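Local coordinates for protein lipase (Pelosinus fermentans, PDB 5AH0) that probably hydrolyses lipid esters as a zinc-binding lipase of the alpha/beta-hydrolase clan, and also breaks down the polyester poly(butylene adipate-co-terephthalate), at residues P5-H10 with I108-H113; Y44-G49 with P90-E95. All coordinates share one frame; numbering follows the deposited sequence.

Interaction 1 (P5-H10 with I108-H113)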
loop_
_atom_site.group_PDB
_atom_site.type_symbol
_atom_site.label_atom_id
_atom_site.label_comp_id
_atom_site.label_asym_id
_atom_site.label_seq_id
_atom_site.Cartn_x
_atom_site.Cartn_y
_atom_site.Cartn_z
ATOM N N PRO A 5 -10.883 7.981 -13.633
ATOM C CA PRO A 5 -10.175 6.709 -13.731
ATOM C C PRO A 5 -9.810 6.155 -12.364
ATOM O O PRO A 5 -9.869 6.872 -11.355
ATOM C CB PRO A 5 -8.920 7.066 -14.526
ATOM C CG PRO A 5 -8.722 8.528 -14.289
ATOM C CD PRO A 5 -10.094 9.108 -14.157
ATOM N N ILE A 6 -9.435 4.878 -12.351
ATOM C CA ILE A 6 -8.971 4.204 -11.152
ATOM C C ILE A 6 -7.452 4.048 -11.185
ATOM O O ILE A 6 -6.897 3.629 -12.200
ATOM C CB ILE A 6 -9.609 2.824 -11.017
ATOM C CG1 ILE A 6 -11.079 2.953 -10.628
ATOM C CG2 ILE A 6 -8.852 2.001 -10.013
ATOM C CD1 ILE A 6 -11.860 1.646 -10.727
ATOM N N VAL A 7 -6.785 4.396 -10.085
ATOM C CA VAL A 7 -5.351 4.160 -9.960
ATOM C C VAL A 7 -5.099 3.135 -8.871
ATOM O O VAL A 7 -5.482 3.335 -7.719
ATOM C CB VAL A 7 -4.572 5.472 -9.657
ATOM C CG1 VAL A 7 -3.176 5.169 -9.128
ATOM C CG2 VAL A 7 -4.480 6.310 -10.900
ATOM N N LEU A 8 -4.440 2.041 -9.236
ATOM C CA LEU A 8 -4.254 0.917 -8.324
ATOM C C LEU A 8 -2.924 1.020 -7.609
ATOM O O LEU A 8 -1.892 1.260 -8.237
ATOM C CB LEU A 8 -4.354 -0.401 -9.083
ATOM C CG LEU A 8 -5.737 -0.757 -9.625
ATOM C CD1 LEU A 8 -5.611 -1.872 -10.642
ATOM C CD2 LEU A 8 -6.676 -1.172 -8.500
ATOM N N VAL A 9 -2.952 0.853 -6.291
ATOM C CA VAL A 9 -1.776 1.097 -5.465
ATOM C C VAL A 9 -1.471 -0.098 -4.568
ATOM O O VAL A 9 -2.160 -0.321 -3.561
ATOM C CB VAL A 9 -1.959 2.371 -4.603
ATOM C CG1 VAL A 9 -0.678 2.698 -3.827
ATOM C CG2 VAL A 9 -2.360 3.556 -5.474
ATOM N N HIS A 10 -0.436 -0.854 -4.938
ATOM C CA HIS A 10 -0.013 -2.046 -4.191
ATOM C C HIS A 10 0.469 -1.723 -2.775
ATOM O O HIS A 10 0.764 -0.565 -2.446
ATOM C CB HIS A 10 1.089 -2.788 -4.956
ATOM C CG HIS A 10 2.379 -2.034 -5.042
ATOM N ND1 HIS A 10 3.214 -1.861 -3.959
ATOM C CD2 HIS A 10 2.981 -1.413 -6.085
ATOM C CE1 HIS A 10 4.273 -1.160 -4.331
ATOM N NE2 HIS A 10 4.154 -0.872 -5.616
ATOM N N ILE A 108 -9.285 11.391 -9.623
ATOM C CA ILE A 108 -9.115 9.934 -9.719
ATOM C C ILE A 108 -9.731 9.237 -8.527
ATOM O O ILE A 108 -9.976 9.870 -7.495
ATOM C CB ILE A 108 -7.643 9.511 -9.775
ATOM C CG1 ILE A 108 -6.930 9.932 -8.491
ATOM C CG2 ILE A 108 -6.944 10.077 -10.993
ATOM C CD1 ILE A 108 -5.473 9.577 -8.476
ATOM N N HIS A 109 -9.984 7.935 -8.674
ATOM C CA HIS A 109 -10.281 7.053 -7.544
ATOM C C HIS A 109 -9.029 6.285 -7.164
ATOM O O HIS A 109 -8.435 5.619 -8.014
ATOM C CB HIS A 109 -11.369 6.033 -7.876
ATOM C CG HIS A 109 -12.644 6.625 -8.378
ATOM N ND1 HIS A 109 -13.524 7.299 -7.559
ATOM C CD2 HIS A 109 -13.209 6.607 -9.608
ATOM C CE1 HIS A 109 -14.567 7.689 -8.270
ATOM N NE2 HIS A 109 -14.401 7.281 -9.516
ATOM N N LEU A 110 -8.642 6.336 -5.896
ATOM C CA LEU A 110 -7.524 5.520 -5.441
ATOM C C LEU A 110 -8.033 4.219 -4.834
ATOM O O LEU A 110 -8.811 4.225 -3.879
ATOM C CB LEU A 110 -6.652 6.290 -4.446
ATOM C CG LEU A 110 -5.838 7.343 -5.195
ATOM C CD1 LEU A 110 -5.289 8.446 -4.283
ATOM C CD2 LEU A 110 -4.722 6.660 -5.997
ATOM N N VAL A 111 -7.614 3.102 -5.420
ATOM C CA VAL A 111 -7.908 1.784 -4.868
ATOM C C VAL A 111 -6.593 1.166 -4.426
ATOM O O VAL A 111 -5.661 0.995 -5.226
ATOM C CB VAL A 111 -8.623 0.859 -5.888
ATOM C CG1 VAL A 111 -8.825 -0.512 -5.311
ATOM C CG2 VAL A 111 -9.970 1.467 -6.326
ATOM N N ALA A 112 -6.516 0.862 -3.137
ATOM C CA ALA A 112 -5.275 0.442 -2.532
ATOM C C ALA A 112 -5.456 -0.837 -1.738
ATOM O O ALA A 112 -6.510 -1.081 -1.157
ATOM C CB ALA A 112 -4.733 1.532 -1.640
ATOM N N HIS A 113 -4.397 -1.631 -1.715
ATOM C CA HIS A 113 -4.342 -2.866 -0.967
ATOM C C HIS A 113 -3.222 -2.754 0.045
ATOM O O HIS A 113 -2.174 -2.170 -0.239
ATOM C CB HIS A 113 -4.107 -4.047 -1.912
ATOM C CG HIS A 113 -3.921 -5.363 -1.223
ATOM N ND1 HIS A 113 -2.711 -6.022 -1.196
ATOM C CD2 HIS A 113 -4.795 -6.166 -0.574
ATOM C CE1 HIS A 113 -2.844 -7.169 -0.553
ATOM N NE2 HIS A 113 -4.097 -7.275 -0.152
#

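Interaction 2 (Y44-G49 with P90-E95)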
loop_
_atom_site.group_PDB
_atom_site.type_symbol
_atom_site.label_atom_id
_atom_site.label_comp_id
_atom_site.label_asym_id
_atom_site.label_seq_id
_atom_site.Cartn_x
_atom_site.Cartn_y
_atom_site.Cartn_z
ATOM N N TYR A 44 -5.428 2.329 -14.059
ATOM C CA TYR A 44 -3.991 2.462 -14.180
ATOM C C TYR A 44 -3.333 1.780 -12.997
ATOM O O TYR A 44 -3.975 1.577 -11.962
ATOM C CB TYR A 44 -3.593 3.935 -14.227
ATOM C CG TYR A 44 -4.182 4.703 -15.381
ATOM C CD1 TYR A 44 -3.785 4.447 -16.680
ATOM C CD2 TYR A 44 -5.146 5.682 -15.172
ATOM C CE1 TYR A 44 -4.317 5.158 -17.748
ATOM C CE2 TYR A 44 -5.692 6.400 -16.237
ATOM C CZ TYR A 44 -5.275 6.133 -17.523
ATOM O OH TYR A 44 -5.810 6.834 -18.590
ATOM N N THR A 45 -2.060 1.420 -13.148
ATOM C CA THR A 45 -1.340 0.747 -12.072
ATOM C C THR A 45 -0.095 1.537 -11.707
ATOM O O THR A 45 0.793 1.756 -12.544
ATOM C CB THR A 45 -0.954 -0.704 -12.439
ATOM O OG1 THR A 45 -2.141 -1.466 -12.672
ATOM C CG2 THR A 45 -0.191 -1.348 -11.310
ATOM N N ALA A 46 -0.067 1.997 -10.459
ATOM C CA ALA A 46 1.068 2.746 -9.934
ATOM C C ALA A 46 2.032 1.808 -9.225
ATOM O O ALA A 46 1.628 0.772 -8.718
ATOM C CB ALA A 46 0.602 3.838 -8.998
ATOM N N THR A 47 3.304 2.179 -9.199
ATOM C CA THR A 47 4.319 1.379 -8.533
ATOM C C THR A 47 5.119 2.232 -7.553
ATOM O O THR A 47 5.591 3.309 -7.900
ATOM C CB THR A 47 5.282 0.742 -9.544
ATOM O OG1 THR A 47 4.568 -0.189 -10.359
ATOM C CG2 THR A 47 6.409 0.022 -8.828
ATOM N N VAL A 48 5.247 1.757 -6.320
ATOM C CA VAL A 48 6.021 2.461 -5.315
ATOM C C VAL A 48 6.949 1.487 -4.611
ATOM O O VAL A 48 6.898 0.277 -4.857
ATOM C CB VAL A 48 5.112 3.162 -4.294
ATOM C CG1 VAL A 48 4.220 4.185 -5.000
ATOM C CG2 VAL A 48 4.266 2.153 -3.547
ATOM N N GLY A 49 7.791 2.009 -3.730
ATOM C CA GLY A 49 8.774 1.183 -3.056
ATOM C C GLY A 49 8.066 0.154 -2.217
ATOM O O GLY A 49 7.234 0.510 -1.376
ATOM N N PRO A 90 7.080 9.035 -16.803
ATOM C CA PRO A 90 6.260 9.674 -17.844
ATOM C C PRO A 90 4.936 10.172 -17.282
ATOM O O PRO A 90 4.450 11.235 -17.665
ATOM C CB PRO A 90 6.029 8.550 -18.861
ATOM C CG PRO A 90 7.069 7.516 -18.554
ATOM C CD PRO A 90 7.289 7.601 -17.078
ATOM N N GLY A 91 4.363 9.391 -16.372
ATOM C CA GLY A 91 3.080 9.713 -15.783
ATOM C C GLY A 91 1.974 8.868 -16.372
ATOM O O GLY A 91 1.810 8.802 -17.589
ATOM N N LEU A 92 1.219 8.212 -15.500
ATOM C CA LEU A 92 0.105 7.376 -15.919
ATOM C C LEU A 92 -1.028 8.221 -16.452
ATOM O O LEU A 92 -1.783 7.783 -17.318
ATOM C CB LEU A 92 -0.419 6.539 -14.757
ATOM C CG LEU A 92 0.477 5.434 -14.222
ATOM C CD1 LEU A 92 -0.159 4.841 -12.977
ATOM C CD2 LEU A 92 0.711 4.374 -15.292
ATOM N N TYR A 93 -1.159 9.421 -15.892
ATOM C CA TYR A 93 -2.299 10.292 -16.159
ATOM C C TYR A 93 -1.907 11.770 -16.051
ATOM O O TYR A 93 -2.307 12.457 -15.112
ATOM C CB TYR A 93 -3.426 9.953 -15.180
ATOM C CG TYR A 93 -4.775 10.564 -15.476
ATOM C CD1 TYR A 93 -5.354 10.455 -16.735
ATOM C CD2 TYR A 93 -5.495 11.209 -14.478
ATOM C CE1 TYR A 93 -6.602 11.007 -16.998
ATOM C CE2 TYR A 93 -6.740 11.755 -14.727
ATOM C CZ TYR A 93 -7.288 11.656 -15.988
ATOM O OH TYR A 93 -8.523 12.207 -16.233
ATOM N N PRO A 94 -1.114 12.260 -17.014
ATOM C CA PRO A 94 -0.557 13.623 -16.994
ATOM C C PRO A 94 -1.582 14.736 -16.755
ATOM O O PRO A 94 -1.229 15.761 -16.181
ATOM C CB PRO A 94 0.064 13.762 -18.385
ATOM C CG PRO A 94 0.407 12.362 -18.771
ATOM C CD PRO A 94 -0.693 11.513 -18.212
ATOM N N GLU A 95 -2.828 14.536 -17.166
ATOM C CA GLU A 95 -3.836 15.582 -17.043
ATOM C C GLU A 95 -4.541 15.549 -15.698
ATOM O O GLU A 95 -5.540 16.243 -15.508
ATOM C CB GLU A 95 -4.872 15.459 -18.155
ATOM C CG GLU A 95 -4.289 15.076 -19.504
ATOM C CD GLU A 95 -4.075 13.577 -19.618
ATOM O OE1 GLU A 95 -4.862 12.825 -19.003
ATOM O OE2 GLU A 95 -3.122 13.160 -20.313
#

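Interaction 1 (P5-H10 with I108-H113)
I6, V7, L8 and V9 lie in parallel register beside H109, L110, V111 and A112, and five backbone hydrogen bonds join the two strands. H109 N donates to P5 O (2.9 Å, N-H...O 177°), and V7 N returns a bond to H109 O. V7 O then accepts V111 N at 3.1 Å, the donor tilted 28° from the carbonyl plane. V9 N to V111 O and H113 N to V9 O complete the ladder; V7 and V9 each bond to the residues on either side of their register partners, L110 and A112, as in parallel pairing, while P5 gives only its carbonyl. Weaker CA-H...O contacts supplement it, among them L8 CA to V111 O at 3.4 Å.

Side chains meet on both sheet faces. On that of V7, V9, L110 and A112, L110 CD2 lies 3.8 Å from V7 CG1 and 3.9 Å from V9 CG2, so one methyl serves two valines; helix 116-129 covers V9, L110 and A112 through V120. On the other face L8 and V111 lie side by side, L8 CD2 3.8 Å from V111 CB, and the CG2 methyls of I6 and V111 meet at 3.9 Å beneath helix 370-380. V111 reaches both because its CG1 is anti to the backbone N (chi1 176°) while CG2 sits beside that N.

The buried imidazole of H109 bonds through ND1 to S155 and through NE2 to N2, which fixes its rotation. H113 ND1 bonds to Y25, and its ring meets that of H357. Strand 108-113 then turns into helix 116-129 through the sequence A-H-S-M-G, consistent with the nucleophile elbow that follows a central parallel strand in alpha/beta-hydrolases.

Interaction 2 (Y44-G49 with P90-E95)
An apolar and aromatic contact packs Y44 and A46, on the strand 43-46 that flanks strand 6-9 in the parallel sheet, against L92 and Y93 of the loop between strands 85-89 and 108-113. L92 enters with its CD1 methyl, which abuts the backbone between T45 and A46: CD1 is 3.3 Å from T45 O, a tight touch of methyl on carbonyl, and 3.8 Å from A46 N. The same methyl lies 3.8 Å from Y44 CB and 4.2 Å from A46 CB. CG of L92 is anti to its own carbonyl carbon (chi1 -69°), and the branch reaches the strand while the carbonyl O turns to the Y44 ring. That oxygen rests over one face of the ring, off toward its rim, nearest CE1 at 3.7 Å.

The loop follows the small antiparallel sheet of strands 68-71 and 85-89, part of the insertion after strand 43-46 that also carries zinc ligands D56, H76 and H82. Helix 54-66 of this insertion packs against both partners, L61 on A46 and Y64 on L92, and its end bonds to the loop backbone at L92 and Y93.

Farther out, Y93 lays its ring near that of Y44, the planes at 28° but slid apart, with centroids 5.9 Å apart and little overlap. Y93 CD1 lies 4.1 Å from both CE2 and OH of Y44; P5 touches Y44 as well.

How the interactions relate
Interactions 1 and 2 share one sheet, since strand 6-9 lies between strands 43-46 and 108-113. The two contacts meet where I6 O and Y44 N are 2.7 Å apart and L8 N and Y44 O 2.8 Å apart, both probable hydrogen bonds, so the backbone N-H and C=O groups of I6 and L8 serve strand 43-46, and those of V7 and V9 serve strand 108-113. Interaction 1 is wholly buried and held by regular backbone bonding plus aliphatic packing on two faces. Interaction 2, only partly buried, sets a loop against strand 43-46 by van der Waals contact and slight ring approach, without hydrogen bonds between its segments. H10 NE2 bonds to V48 N, a further tie between segments 5-10 and 44-49.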